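PDB 5C12: gene 2 protein from Enterobacteria phage Sf6, which cuts viral DNA with its nuclease domain, the part present here, as the large subunit of a DNA-packaging terminase that probably also binds ATP. Local coordinates for residues A[171-176]-A[249-254]; A[99-104]-A[118-123]; A[222-225]-A[231-234]; A[199-204]-A[209-214]; A[52-55]-A[60-63]. The protein carries 1 engineered substitution. All coordinates share one frame; numbering follows the deposited sequence.

Contact 1 of 5, residues A[171-176]-A[249-254]; sequences QFYYAL and NLADAL. With MG (magnesium ion), chain C.
Tyr-173 reaches from one helix to the next to hydrogen-bond a carboxylate that is already holding a metal. Its OH donates to Asp-252 OD1 over 2.6 Å; OD1 sits at the ring edge, in its plane, and accepts with its anti lone pair, the one away from OD2. That other oxygen, OD2, binds the magnesium ion at 2.2 Å. The ring and carboxylate planes lie 66° apart, and a chi1 of -101°, well off a staggered value, sends the ring out to this position. Tyrosine suits the site: with the helix axes 10.5 Å apart, the long phenol carries a hydroxyl as far as the acid. Packing at the ring's end is tight, with Ala-251 CB 3.1 Å from Tyr-173 OH. This is the metal centre of an RNase H-like nuclease domain, where the nearly perpendicular helix supplies Asp-252 beside Asp-52 of the sheet as the second protein ligand, and four waters complete the shell. Asn-249 OD1 takes a 2.5 Å hydrogen bond from one of them. Farther along, the branched ends of Leu-176 and Leu-254 cross at about a right angle, Leu-176 CD1 lying 4.0 Å from Leu-254 CD2.

Contact 2 of 5, residues A[99-104]-A[118-123]; sequences DHYLWD and EAFSGK. With MG (magnesium ion), chain B.
Tyr-101 and Phe-120 make the whole contact between these segments, and their interaction is aromatic. The rings form a T-shaped pair, centroids 5.2 Å apart and planes at 75°. Phe-120 supplies the edge: its CZ stands over the face of Tyr-101 at the CG rim, 3.6 Å from Tyr-101 CG, and its CE2 lies beyond that rim against CB and CD1. With CG anti to the backbone N (chi1 172°), the tyrosine ring swings from the strand so as to offer this face. The hydrogen-bearing edge of Phe-120 suits the pi face of Tyr-101, and together the two rings fill a buried site. Backbone bonding shapes the phenylalanine side: Phe-120 is where the chain leaves the helix, and it opens a type II turn closed by Lys-123 N to Phe-120 O at 2.9 Å, with Gly-122 accommodating the positive phi of the turn. Metal binding belongs to the far end of the strand, where Asp-104 OD2 holds, at 2.0 Å, a magnesium ion at a second, adjoining position, probably an alternative to the one on Asp-52. The pair thus ties strand 100-104 to the end of helix 113-119 within a beta-alpha-beta unit finished by strand 126-130, and helix 82-95 packs beside both rings through Ala-89, Ala-93 and Thr-90.

Contact 3 of 5, residues A[222-225]-A[231-234]; sequences QRKF and LELM
Gln-222 and Met-234 run alongside each other, Gln-222 NE2 3.7 Å from Met-234 SD, in a loop whose two arms are joined by one beta bridge. The tight part centres on that bridge, between Arg-223 and Leu-233. Met-234 N donates to Gln-222 O over 2.8 Å, almost straight along the C=O axis, and the buried Leu-233 presses its CD2 on the same Gln-222 O at 3.5 Å. A second backbone bond, Lys-224 N to Glu-232 O at 2.9 Å, flanks the bridge. The methylenes of Lys-224 and Glu-232 pack together while their charged ends reach separate partners: Glu-238 for Lys-224, Arg-166 and Asn-226 for Glu-232.

Water gathers around this core, most of it on the Arg-223 side. The exposed Arg-223 lays one face of its guanidinium over Leu-231 CD2, which is 3.5 Å from Arg-223 NE, while a water in the guanidinium plane accepts from NE and from Glu-232 N. Another water joins Phe-225 O to Glu-232 OE1, and a third bridges Gln-222 N and Met-234 O.

The loop runs between helices 208-218 and 236-243. Leu-233 is buried against Tyr-173 and Tyr-174 of helix 168-189, and Met-234 rests on Met-239 of helix 236-243.

Contact 4 of 5, residues A[199-204]-A[209-214]; sequences LSFDKE and KMLEKL
Phe-201 packs against two leucines, Leu-211 and Leu-214, that sit three residues apart and so share one face of helix 208-218. Both leucines take the same shape: CG anti to the backbone N (chi1 -172° in Leu-211), with the branch then turned so that one methyl leads toward the strand. Leu-211 uses its two methyls differently. Its CD1 lies 3.7 Å from Phe-201 CB and nearly as close to CG, meeting the base of the aromatic side chain, whereas CD2 faces the stem of Lys-203, 4.0 Å from Lys-203 CG. Leu-214 meets the ring farther from the backbone, its CD2 3.6 Å from Phe-201 CE1. Each approach to the ring is oblique, and the two methyls follow one side of the phenylalanine from CB toward its outer rim. For Phe-201, a chi1 of -59° sets CG anti to the carbonyl carbon, placing one side of the ring before the two leucine methyls; the ring also meets that of Phe-215 edge-to-face. Lys-203 is extended throughout; its methylenes cross Leu-211 at about a right angle and its NZ goes on to a salt bridge with Glu-208.

Between Phe-201 and Lys-203, Asp-202 occupies the N-cap of helix 203-206, its OD1 accepting from Ala-205 N. The chain thus passes from edge strand 200-201 through a short helix and back over itself, and Leu-254 of helix 249-256 closes against Phe-201 and Leu-214.

No hydrogen bond crosses between the segments, so their attachment rests on the fit of branched methyls against a ring; the lysine methylenes add apolar contact at the edge, and the charge is met by Glu-208.

Contact 5 of 5, residues A[52-55]-A[60-63]; sequences DPSD and AKGY. With MG (magnesium ion), chain C.
The peptide groups of Asp-52 and Gly-62 are the flat groups that meet here, and they are turned differently. Gly-62 N donates to Asp-52 O at 2.9 Å in the plane of that carbonyl, whereas Asp-52 N approaches Gly-62 O, also at 2.9 Å, from 37° above the carbonyl plane. The Asp-52 carboxylate is gripped at both oxygens: OD2 binds magnesium at 2.0 Å, and OD1 is met nearly head-on by Ser-54 N at 2.7 Å, forming an Asx turn that fixes the rotation of the group. These bonds make Asp-52 and Gly-62 an antiparallel hydrogen-bonded pair, the last rung between strands 47-52 and 61-67, the first hairpin of the RNase H-like sheet; the first strand of that fold characteristically ends in a metal-binding aspartate. The CA atoms of Asp-52 and Gly-62 are 4.8 Å apart, and glycine, having no CB to set beside that of Asp-52, leaves the metal-binding side chain uncrowded. Beyond the pair, Lys-61 lies alongside the turn, with Lys-61 CG 3.6 Å from Pro-53 O; its chain bends only at the end (chi4 58°), where NZ is held by the carbonyls of Gly-57, Asp-59 and Met-80. Ser-54 CB touches Ala-60 O at 3.4 Å. Asp-55 stands in the second shell, its OD1 accepting at 2.8 Å from a magnesium-bound water, while OD2 bonds to Ser-247; in other structures of this protein Asp-55 takes part in magnesium sites.

Contacts 5 and 2 close in turn along the chain, before contact 1 opens; contacts 4 and 3 then follow in that order between its two segments. Contacts 2, 4 and 5 all reach the one mixed sheet, 2 and 4 lying about 24 Å apart between centres. Contacts 1 and 5 share a magnesium ion, their centres about 13 Å apart, and contact 2 supplies Asp-104 to an adjoining ion position, so the three build one metal centre, consistent with a two-metal-ion mechanism. Helices 168-189 and 249-256 join the metal-bearing edge of the sheet to the loop of contact 3, through Tyr-173 against Leu-233, and to the leucine cluster of contact 4, where Leu-176 meets Leu-199.

Contact 1 of 5, residues A[171-176]-A[249-254]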
# COMPACT_ATOMS: atom_id res chain seq x y z
N GLN A 171 -3.84 -1.22 10.18
CA GLN A 171 -3.62 -2.63 9.94
C GLN A 171 -2.74 -2.88 8.72
O GLN A 171 -1.77 -3.63 8.77
CB GLN A 171 -4.95 -3.34 9.77
CG GLN A 171 -4.87 -4.81 9.42
CD GLN A 171 -6.25 -5.40 9.30
OE1 GLN A 171 -7.19 -4.73 8.87
NE2 GLN A 171 -6.38 -6.65 9.69
N PHE A 172 -3.08 -2.23 7.61
CA PHE A 172 -2.34 -2.53 6.38
C PHE A 172 -1.03 -1.79 6.27
O PHE A 172 -0.11 -2.33 5.66
CB PHE A 172 -3.26 -2.45 5.17
CG PHE A 172 -4.27 -3.54 5.18
CD1 PHE A 172 -3.86 -4.85 4.96
CD2 PHE A 172 -5.57 -3.31 5.56
CE1 PHE A 172 -4.74 -5.88 5.04
CE2 PHE A 172 -6.48 -4.36 5.64
CZ PHE A 172 -6.05 -5.65 5.39
N TYR A 173 -0.89 -0.61 6.88
CA TYR A 173 0.44 0.00 6.94
C TYR A 173 1.38 -0.86 7.79
O TYR A 173 2.56 -0.99 7.48
CB TYR A 173 0.41 1.44 7.45
CG TYR A 173 0.51 2.48 6.35
CD1 TYR A 173 1.63 2.52 5.53
CD2 TYR A 173 -0.50 3.42 6.11
CE1 TYR A 173 1.75 3.42 4.56
CE2 TYR A 173 -0.39 4.34 5.11
CZ TYR A 173 0.75 4.34 4.32
OH TYR A 173 0.89 5.23 3.29
N TYR A 174 0.87 -1.46 8.87
CA TYR A 174 1.71 -2.35 9.67
C TYR A 174 1.97 -3.69 8.97
O TYR A 174 3.00 -4.31 9.21
CB TYR A 174 1.14 -2.54 11.08
CG TYR A 174 1.60 -1.46 12.02
CD1 TYR A 174 2.85 -1.54 12.63
CD2 TYR A 174 0.82 -0.33 12.27
CE1 TYR A 174 3.29 -0.54 13.48
CE2 TYR A 174 1.26 0.67 13.12
CZ TYR A 174 2.50 0.56 13.72
OH TYR A 174 2.94 1.56 14.56
N ALA A 175 1.04 -4.14 8.12
CA ALA A 175 1.30 -5.32 7.30
C ALA A 175 2.51 -5.02 6.43
O ALA A 175 3.41 -5.87 6.27
CB ALA A 175 0.07 -5.66 6.43
N LEU A 176 2.53 -3.83 5.87
CA LEU A 176 3.64 -3.40 5.03
C LEU A 176 4.92 -3.32 5.87
O LEU A 176 5.98 -3.85 5.48
CB LEU A 176 3.31 -2.06 4.40
CG LEU A 176 4.39 -1.32 3.60
CD1 LEU A 176 4.88 -2.24 2.50
CD2 LEU A 176 3.83 -0.03 3.04
N ASN A 249 0.54 9.82 -1.38
CA ASN A 249 -0.32 8.99 -2.20
C ASN A 249 0.33 7.72 -2.73
O ASN A 249 -0.35 6.72 -2.95
CB ASN A 249 -0.86 9.77 -3.38
CG ASN A 249 -1.27 11.16 -3.02
OD1 ASN A 249 -2.34 11.35 -2.48
ND2 ASN A 249 -0.42 12.15 -3.30
N LEU A 250 1.65 7.76 -2.97
CA LEU A 250 2.34 6.56 -3.42
C LEU A 250 2.39 5.53 -2.28
O LEU A 250 2.14 4.34 -2.48
CB LEU A 250 3.76 6.87 -3.89
CG LEU A 250 3.92 7.90 -4.99
CD1 LEU A 250 5.40 8.16 -5.18
CD2 LEU A 250 3.26 7.41 -6.26
N ALA A 251 2.74 6.00 -1.07
CA ALA A 251 2.75 5.15 0.12
C ALA A 251 1.39 4.54 0.37
O ALA A 251 1.28 3.35 0.66
CB ALA A 251 3.21 5.94 1.36
N ASP A 252 0.34 5.35 0.24
CA ASP A 252 -1.02 4.85 0.51
C ASP A 252 -1.43 3.79 -0.51
O ASP A 252 -2.10 2.82 -0.18
CB ASP A 252 -2.03 6.01 0.47
CG ASP A 252 -1.99 6.89 1.71
OD1 ASP A 252 -1.26 6.61 2.70
OD2 ASP A 252 -2.71 7.90 1.69
N ALA A 253 -1.07 4.01 -1.77
CA ALA A 253 -1.36 3.07 -2.84
C ALA A 253 -0.69 1.73 -2.55
O ALA A 253 -1.29 0.65 -2.64
CB ALA A 253 -0.91 3.64 -4.17
N LEU A 254 0.57 1.77 -2.11
CA LEU A 254 1.29 0.55 -1.79
C LEU A 254 0.64 -0.15 -0.59
O LEU A 254 0.48 -1.37 -0.58
CB LEU A 254 2.78 0.84 -1.57
CG LEU A 254 3.58 -0.39 -1.16
CD1 LEU A 254 3.60 -1.43 -2.24
CD2 LEU A 254 4.99 0.04 -0.77
MG MG C . -4.07 8.99 0.37
O HOH W 1 -2.69 10.46 -0.12
O HOH W 2 -5.39 7.39 1.00
O HOH W 3 -5.50 9.98 -0.41
O HOH W 4 -4.60 10.02 2.08

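Contact 2 of 5, residues A[99-104]-A[118-123]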
# COMPACT_ATOMS: atom_id res chain seq x y z
N ASP A 99 -5.15 -9.13 -10.89
CA ASP A 99 -6.26 -9.98 -10.50
C ASP A 99 -7.20 -9.22 -9.59
O ASP A 99 -8.40 -9.47 -9.58
CB ASP A 99 -5.72 -11.22 -9.77
CG ASP A 99 -4.85 -12.07 -10.66
OD1 ASP A 99 -5.34 -12.58 -11.67
OD2 ASP A 99 -3.64 -12.21 -10.37
N HIS A 100 -6.67 -8.28 -8.83
CA HIS A 100 -7.41 -7.51 -7.84
C HIS A 100 -6.98 -6.07 -7.89
O HIS A 100 -5.79 -5.77 -7.91
CB HIS A 100 -7.16 -8.07 -6.44
CG HIS A 100 -7.41 -9.53 -6.32
ND1 HIS A 100 -8.67 -10.07 -6.30
CD2 HIS A 100 -6.55 -10.58 -6.22
CE1 HIS A 100 -8.58 -11.39 -6.18
NE2 HIS A 100 -7.31 -11.72 -6.12
N TYR A 101 -7.94 -5.16 -7.85
CA TYR A 101 -7.70 -3.73 -7.82
C TYR A 101 -8.44 -3.15 -6.64
O TYR A 101 -9.62 -3.48 -6.43
CB TYR A 101 -8.25 -3.11 -9.08
CG TYR A 101 -8.27 -1.62 -9.15
CD1 TYR A 101 -9.40 -0.91 -8.82
CD2 TYR A 101 -7.17 -0.91 -9.64
CE1 TYR A 101 -9.44 0.46 -8.92
CE2 TYR A 101 -7.20 0.46 -9.75
CZ TYR A 101 -8.35 1.14 -9.39
OH TYR A 101 -8.44 2.51 -9.51
N LEU A 102 -7.76 -2.30 -5.88
CA LEU A 102 -8.37 -1.55 -4.79
C LEU A 102 -8.20 -0.07 -5.02
O LEU A 102 -7.28 0.37 -5.72
CB LEU A 102 -7.75 -1.93 -3.45
CG LEU A 102 -7.76 -3.41 -3.09
CD1 LEU A 102 -6.45 -4.05 -3.54
CD2 LEU A 102 -7.94 -3.60 -1.59
N TRP A 103 -9.10 0.73 -4.44
CA TRP A 103 -8.89 2.16 -4.44
C TRP A 103 -9.45 2.76 -3.18
O TRP A 103 -10.36 2.19 -2.56
CB TRP A 103 -9.52 2.82 -5.68
CG TRP A 103 -10.99 3.10 -5.56
CD1 TRP A 103 -11.56 4.30 -5.26
CD2 TRP A 103 -12.07 2.18 -5.74
NE1 TRP A 103 -12.93 4.18 -5.22
CE2 TRP A 103 -13.26 2.88 -5.51
CE3 TRP A 103 -12.14 0.82 -6.05
CZ2 TRP A 103 -14.51 2.28 -5.60
CZ3 TRP A 103 -13.37 0.21 -6.11
CH2 TRP A 103 -14.55 0.95 -5.90
N ASP A 104 -8.93 3.92 -2.79
CA ASP A 104 -9.36 4.61 -1.59
C ASP A 104 -10.70 5.28 -1.84
O ASP A 104 -10.82 6.19 -2.65
CB ASP A 104 -8.32 5.63 -1.16
CG ASP A 104 -8.72 6.44 0.04
OD1 ASP A 104 -9.71 6.10 0.73
OD2 ASP A 104 -8.05 7.46 0.31
N GLU A 118 -16.94 -0.50 -14.88
CA GLU A 118 -16.99 -0.32 -16.33
C GLU A 118 -15.63 -0.55 -16.97
O GLU A 118 -15.52 -1.15 -18.05
CB GLU A 118 -17.50 1.10 -16.70
CG GLU A 118 -18.97 1.37 -16.38
CD GLU A 118 -19.39 2.84 -16.62
OE1 GLU A 118 -18.50 3.69 -16.89
OE2 GLU A 118 -20.61 3.15 -16.54
N ALA A 119 -14.59 -0.08 -16.30
CA ALA A 119 -13.26 -0.16 -16.89
C ALA A 119 -12.81 -1.60 -17.01
O ALA A 119 -12.07 -1.96 -17.94
CB ALA A 119 -12.29 0.64 -16.06
N PHE A 120 -13.26 -2.43 -16.08
CA PHE A 120 -12.85 -3.83 -16.00
C PHE A 120 -13.89 -4.76 -16.65
O PHE A 120 -13.76 -5.97 -16.54
CB PHE A 120 -12.63 -4.24 -14.54
CG PHE A 120 -11.51 -3.51 -13.84
CD1 PHE A 120 -10.37 -3.10 -14.52
CD2 PHE A 120 -11.59 -3.23 -12.49
CE1 PHE A 120 -9.34 -2.45 -13.85
CE2 PHE A 120 -10.55 -2.59 -11.82
CZ PHE A 120 -9.44 -2.17 -12.51
N SER A 121 -14.91 -4.21 -17.30
CA SER A 121 -15.95 -5.04 -17.91
C SER A 121 -15.31 -6.05 -18.87
O SER A 121 -14.44 -5.70 -19.66
CB SER A 121 -17.00 -4.17 -18.60
OG SER A 121 -16.48 -3.52 -19.75
N GLY A 122 -15.69 -7.31 -18.74
CA GLY A 122 -15.17 -8.36 -19.60
C GLY A 122 -13.81 -8.90 -19.19
O GLY A 122 -13.22 -9.71 -19.90
N LYS A 123 -13.30 -8.46 -18.05
CA LYS A 123 -11.99 -8.89 -17.59
C LYS A 123 -12.09 -9.46 -16.19
O LYS A 123 -12.93 -9.03 -15.39
CB LYS A 123 -11.03 -7.72 -17.62
CG LYS A 123 -10.88 -7.11 -18.99
CD LYS A 123 -9.99 -5.89 -18.98
CE LYS A 123 -9.60 -5.46 -20.39
NZ LYS A 123 -10.78 -5.03 -21.19
MG MG B . -6.45 8.67 0.06
O HOH W 2 -5.39 7.39 1.00
O HOH W 3 -5.50 9.98 -0.41

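Contact 3 of 5, residues A[222-225]-A[231-234]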
# COMPACT_ATOMS: atom_id res chain seq x y z
N GLN A 222 3.53 7.98 10.22
CA GLN A 222 3.81 8.06 11.65
C GLN A 222 2.65 7.58 12.51
O GLN A 222 1.48 7.81 12.21
CB GLN A 222 4.12 9.50 12.06
CG GLN A 222 5.46 10.00 11.60
CD GLN A 222 5.65 11.46 11.90
OE1 GLN A 222 6.19 12.20 11.08
NE2 GLN A 222 5.21 11.88 13.09
N ARG A 223 3.01 6.95 13.62
CA ARG A 223 2.05 6.59 14.65
C ARG A 223 1.55 7.84 15.37
O ARG A 223 2.26 8.85 15.42
CB ARG A 223 2.74 5.62 15.61
CG ARG A 223 1.85 4.93 16.61
CD ARG A 223 2.65 3.92 17.43
NE ARG A 223 1.93 3.56 18.65
CZ ARG A 223 2.46 2.88 19.66
NH1 ARG A 223 3.72 2.47 19.61
NH2 ARG A 223 1.71 2.60 20.72
N LYS A 224 0.34 7.79 15.91
CA LYS A 224 -0.14 8.87 16.77
C LYS A 224 -0.73 8.27 18.03
O LYS A 224 -1.15 7.11 18.03
CB LYS A 224 -1.21 9.71 16.06
CG LYS A 224 -2.54 9.01 15.94
CD LYS A 224 -3.59 9.84 15.22
CE LYS A 224 -4.06 10.99 16.07
NZ LYS A 224 -5.26 11.61 15.47
N PHE A 225 -0.79 9.08 19.08
CA PHE A 225 -1.36 8.70 20.37
C PHE A 225 -2.78 8.20 20.19
O PHE A 225 -3.58 8.81 19.48
CB PHE A 225 -1.42 9.91 21.32
CG PHE A 225 -0.09 10.49 21.66
CD1 PHE A 225 1.02 9.68 21.85
CD2 PHE A 225 0.06 11.87 21.82
CE1 PHE A 225 2.26 10.23 22.18
CE2 PHE A 225 1.28 12.42 22.14
CZ PHE A 225 2.39 11.60 22.33
N LEU A 231 -2.96 0.70 17.90
CA LEU A 231 -2.07 1.31 16.92
C LEU A 231 -2.92 2.14 15.98
O LEU A 231 -3.91 1.67 15.42
CB LEU A 231 -1.28 0.24 16.16
CG LEU A 231 -0.26 -0.53 17.00
CD1 LEU A 231 0.33 -1.67 16.19
CD2 LEU A 231 0.82 0.38 17.56
N GLU A 232 -2.52 3.39 15.80
CA GLU A 232 -3.23 4.30 14.93
C GLU A 232 -2.19 5.22 14.29
O GLU A 232 -1.19 5.55 14.93
CB GLU A 232 -4.25 5.12 15.72
CG GLU A 232 -5.15 5.98 14.85
CD GLU A 232 -6.14 6.83 15.65
OE1 GLU A 232 -6.17 6.77 16.90
OE2 GLU A 232 -6.88 7.59 14.99
N LEU A 233 -2.42 5.60 13.05
CA LEU A 233 -1.48 6.46 12.31
C LEU A 233 -2.03 7.86 12.13
O LEU A 233 -3.24 8.08 12.18
CB LEU A 233 -1.20 5.84 10.95
CG LEU A 233 -0.60 4.45 11.05
CD1 LEU A 233 -0.46 3.86 9.66
CD2 LEU A 233 0.73 4.45 11.79
N MET A 234 -1.14 8.83 11.94
CA MET A 234 -1.57 10.17 11.58
C MET A 234 -2.26 10.10 10.23
O MET A 234 -1.85 9.36 9.33
CB MET A 234 -0.38 11.11 11.47
CG MET A 234 0.32 11.44 12.77
SD MET A 234 1.61 12.67 12.53
CE MET A 234 0.74 13.96 11.67
O HOH W 5 1.05 8.96 9.03
O HOH W 6 -0.91 4.32 18.14
O HOH W 7 -6.45 9.02 18.21

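Contact 4 of 5, residues A[199-204]-A[209-214]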
# COMPACT_ATOMS: atom_id res chain seq x y z
N LEU A 199 8.68 -8.46 1.34
CA LEU A 199 8.30 -7.57 0.25
C LEU A 199 9.58 -7.09 -0.40
O LEU A 199 10.49 -6.63 0.29
CB LEU A 199 7.49 -6.38 0.75
CG LEU A 199 6.78 -5.67 -0.40
CD1 LEU A 199 5.67 -6.52 -0.98
CD2 LEU A 199 6.25 -4.31 0.08
N SER A 200 9.68 -7.30 -1.70
CA SER A 200 10.80 -6.85 -2.51
C SER A 200 10.37 -5.75 -3.46
O SER A 200 9.29 -5.81 -4.05
CB SER A 200 11.37 -8.02 -3.30
OG SER A 200 12.51 -7.61 -4.06
N PHE A 201 11.21 -4.73 -3.63
CA PHE A 201 10.99 -3.76 -4.69
C PHE A 201 11.81 -4.10 -5.93
O PHE A 201 13.02 -4.13 -5.89
CB PHE A 201 11.31 -2.34 -4.21
CG PHE A 201 10.50 -1.93 -3.02
CD1 PHE A 201 9.19 -1.52 -3.19
CD2 PHE A 201 11.05 -1.95 -1.75
CE1 PHE A 201 8.42 -1.16 -2.09
CE2 PHE A 201 10.29 -1.60 -0.66
CZ PHE A 201 8.98 -1.19 -0.83
N ASP A 202 11.16 -4.38 -7.04
CA ASP A 202 11.87 -4.63 -8.29
C ASP A 202 12.34 -3.30 -8.86
O ASP A 202 11.59 -2.61 -9.55
CB ASP A 202 10.96 -5.38 -9.25
CG ASP A 202 11.68 -5.86 -10.49
OD1 ASP A 202 12.68 -5.23 -10.90
OD2 ASP A 202 11.22 -6.85 -11.08
N LYS A 203 13.58 -2.93 -8.55
CA LYS A 203 14.06 -1.60 -8.87
C LYS A 203 14.08 -1.34 -10.38
O LYS A 203 13.71 -0.26 -10.82
CB LYS A 203 15.46 -1.38 -8.28
CG LYS A 203 16.03 0.02 -8.56
CD LYS A 203 17.34 0.27 -7.83
CE LYS A 203 17.81 1.70 -8.06
NZ LYS A 203 19.07 2.00 -7.32
N GLU A 204 14.48 -2.34 -11.17
CA GLU A 204 14.52 -2.15 -12.61
C GLU A 204 13.12 -1.92 -13.18
O GLU A 204 12.94 -1.09 -14.06
CB GLU A 204 15.15 -3.36 -13.30
CG GLU A 204 15.38 -3.15 -14.79
CD GLU A 204 16.07 -4.32 -15.45
OE1 GLU A 204 17.04 -4.85 -14.86
OE2 GLU A 204 15.63 -4.73 -16.55
N LYS A 209 13.74 6.61 -9.88
CA LYS A 209 13.15 7.90 -9.51
C LYS A 209 11.87 7.69 -8.71
O LYS A 209 11.69 8.26 -7.63
CB LYS A 209 12.87 8.72 -10.78
CG LYS A 209 12.00 9.94 -10.58
CD LYS A 209 12.79 11.12 -10.08
CE LYS A 209 12.13 12.43 -10.51
NZ LYS A 209 12.75 13.61 -9.86
N MET A 210 10.98 6.86 -9.23
CA MET A 210 9.73 6.61 -8.53
C MET A 210 9.95 5.82 -7.24
O MET A 210 9.22 6.01 -6.26
CB MET A 210 8.71 5.90 -9.45
CG MET A 210 8.12 6.78 -10.57
SD MET A 210 7.51 8.36 -9.95
CE MET A 210 6.29 7.83 -8.80
N LEU A 211 10.93 4.93 -7.22
CA LEU A 211 11.20 4.18 -6.01
C LEU A 211 11.65 5.13 -4.89
O LEU A 211 11.21 4.99 -3.75
CB LEU A 211 12.25 3.09 -6.27
CG LEU A 211 12.49 2.10 -5.13
CD1 LEU A 211 11.24 1.34 -4.81
CD2 LEU A 211 13.64 1.15 -5.51
N GLU A 212 12.54 6.07 -5.22
CA GLU A 212 12.99 7.08 -4.26
C GLU A 212 11.82 7.95 -3.77
O GLU A 212 11.76 8.27 -2.58
CB GLU A 212 14.07 7.97 -4.88
CG GLU A 212 14.52 9.08 -3.93
CD GLU A 212 14.90 8.52 -2.57
OE1 GLU A 212 15.66 7.52 -2.57
OE2 GLU A 212 14.44 9.04 -1.52
N LYS A 213 10.91 8.33 -4.65
CA LYS A 213 9.75 9.12 -4.21
C LYS A 213 8.90 8.34 -3.22
O LYS A 213 8.45 8.88 -2.20
CB LYS A 213 8.87 9.54 -5.40
CG LYS A 213 9.52 10.53 -6.35
CD LYS A 213 8.43 11.18 -7.20
CE LYS A 213 8.98 12.17 -8.16
NZ LYS A 213 7.88 13.07 -8.63
N LEU A 214 8.68 7.06 -3.52
CA LEU A 214 7.93 6.19 -2.63
C LEU A 214 8.62 6.12 -1.26
O LEU A 214 7.97 6.26 -0.22
CB LEU A 214 7.81 4.79 -3.20
CG LEU A 214 7.27 3.74 -2.23
CD1 LEU A 214 5.79 3.94 -1.99
CD2 LEU A 214 7.57 2.30 -2.71

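Contact 5 of 5, residues A[52-55]-A[60-63]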
# COMPACT_ATOMS: atom_id res chain seq x y z
N ASP A 52 -4.70 5.50 -5.21
CA ASP A 52 -5.02 6.58 -4.30
C ASP A 52 -5.41 7.78 -5.14
O ASP A 52 -4.58 8.35 -5.84
CB ASP A 52 -3.83 6.92 -3.42
CG ASP A 52 -4.14 8.06 -2.48
OD1 ASP A 52 -4.99 8.90 -2.85
OD2 ASP A 52 -3.57 8.10 -1.38
N PRO A 53 -6.69 8.16 -5.12
CA PRO A 53 -7.18 9.20 -6.02
C PRO A 53 -6.89 10.64 -5.56
O PRO A 53 -7.41 11.61 -6.13
CB PRO A 53 -8.69 8.95 -6.02
CG PRO A 53 -8.96 8.43 -4.69
CD PRO A 53 -7.77 7.56 -4.31
N SER A 54 -6.06 10.74 -4.53
CA SER A 54 -5.63 12.00 -3.93
C SER A 54 -6.65 12.38 -2.88
O SER A 54 -7.73 11.80 -2.85
CB SER A 54 -5.42 13.14 -4.95
OG SER A 54 -6.64 13.75 -5.36
N ASP A 55 -6.26 13.28 -1.98
CA ASP A 55 -7.20 14.00 -1.14
C ASP A 55 -7.44 15.26 -1.94
O ASP A 55 -6.49 15.86 -2.44
CB ASP A 55 -6.60 14.37 0.22
CG ASP A 55 -5.66 13.31 0.77
OD1 ASP A 55 -6.02 12.11 0.81
OD2 ASP A 55 -4.53 13.68 1.17
N ALA A 60 -2.02 15.31 -6.98
CA ALA A 60 -1.24 14.14 -7.39
C ALA A 60 -1.81 12.83 -6.87
O ALA A 60 -2.14 12.71 -5.70
CB ALA A 60 0.19 14.28 -6.95
N LYS A 61 -1.88 11.84 -7.76
CA LYS A 61 -2.48 10.57 -7.43
C LYS A 61 -1.45 9.44 -7.39
O LYS A 61 -0.35 9.58 -7.91
CB LYS A 61 -3.54 10.24 -8.47
CG LYS A 61 -4.67 11.28 -8.49
CD LYS A 61 -5.50 11.24 -9.73
CE LYS A 61 -6.69 12.17 -9.58
NZ LYS A 61 -6.28 13.57 -9.30
N GLY A 62 -1.83 8.32 -6.80
CA GLY A 62 -0.90 7.22 -6.66
C GLY A 62 -1.43 5.91 -7.20
O GLY A 62 -2.65 5.67 -7.20
N TYR A 63 -0.52 5.08 -7.67
CA TYR A 63 -0.79 3.71 -8.08
C TYR A 63 0.36 2.82 -7.68
O TYR A 63 1.51 3.22 -7.76
CB TYR A 63 -0.99 3.65 -9.58
CG TYR A 63 -1.12 2.26 -10.16
CD1 TYR A 63 -0.01 1.51 -10.47
CD2 TYR A 63 -2.35 1.69 -10.39
CE1 TYR A 63 -0.11 0.25 -11.00
CE2 TYR A 63 -2.47 0.45 -10.92
CZ TYR A 63 -1.36 -0.28 -11.22
OH TYR A 63 -1.52 -1.53 -11.79
MG MG C . -4.07 8.99 0.37
O HOH W 3 -5.50 9.98 -0.41
O HOH W 4 -4.60 10.02 2.08
O HOH W 2 -5.39 7.39 1.00
O HOH W 1 -2.69 10.46 -0.12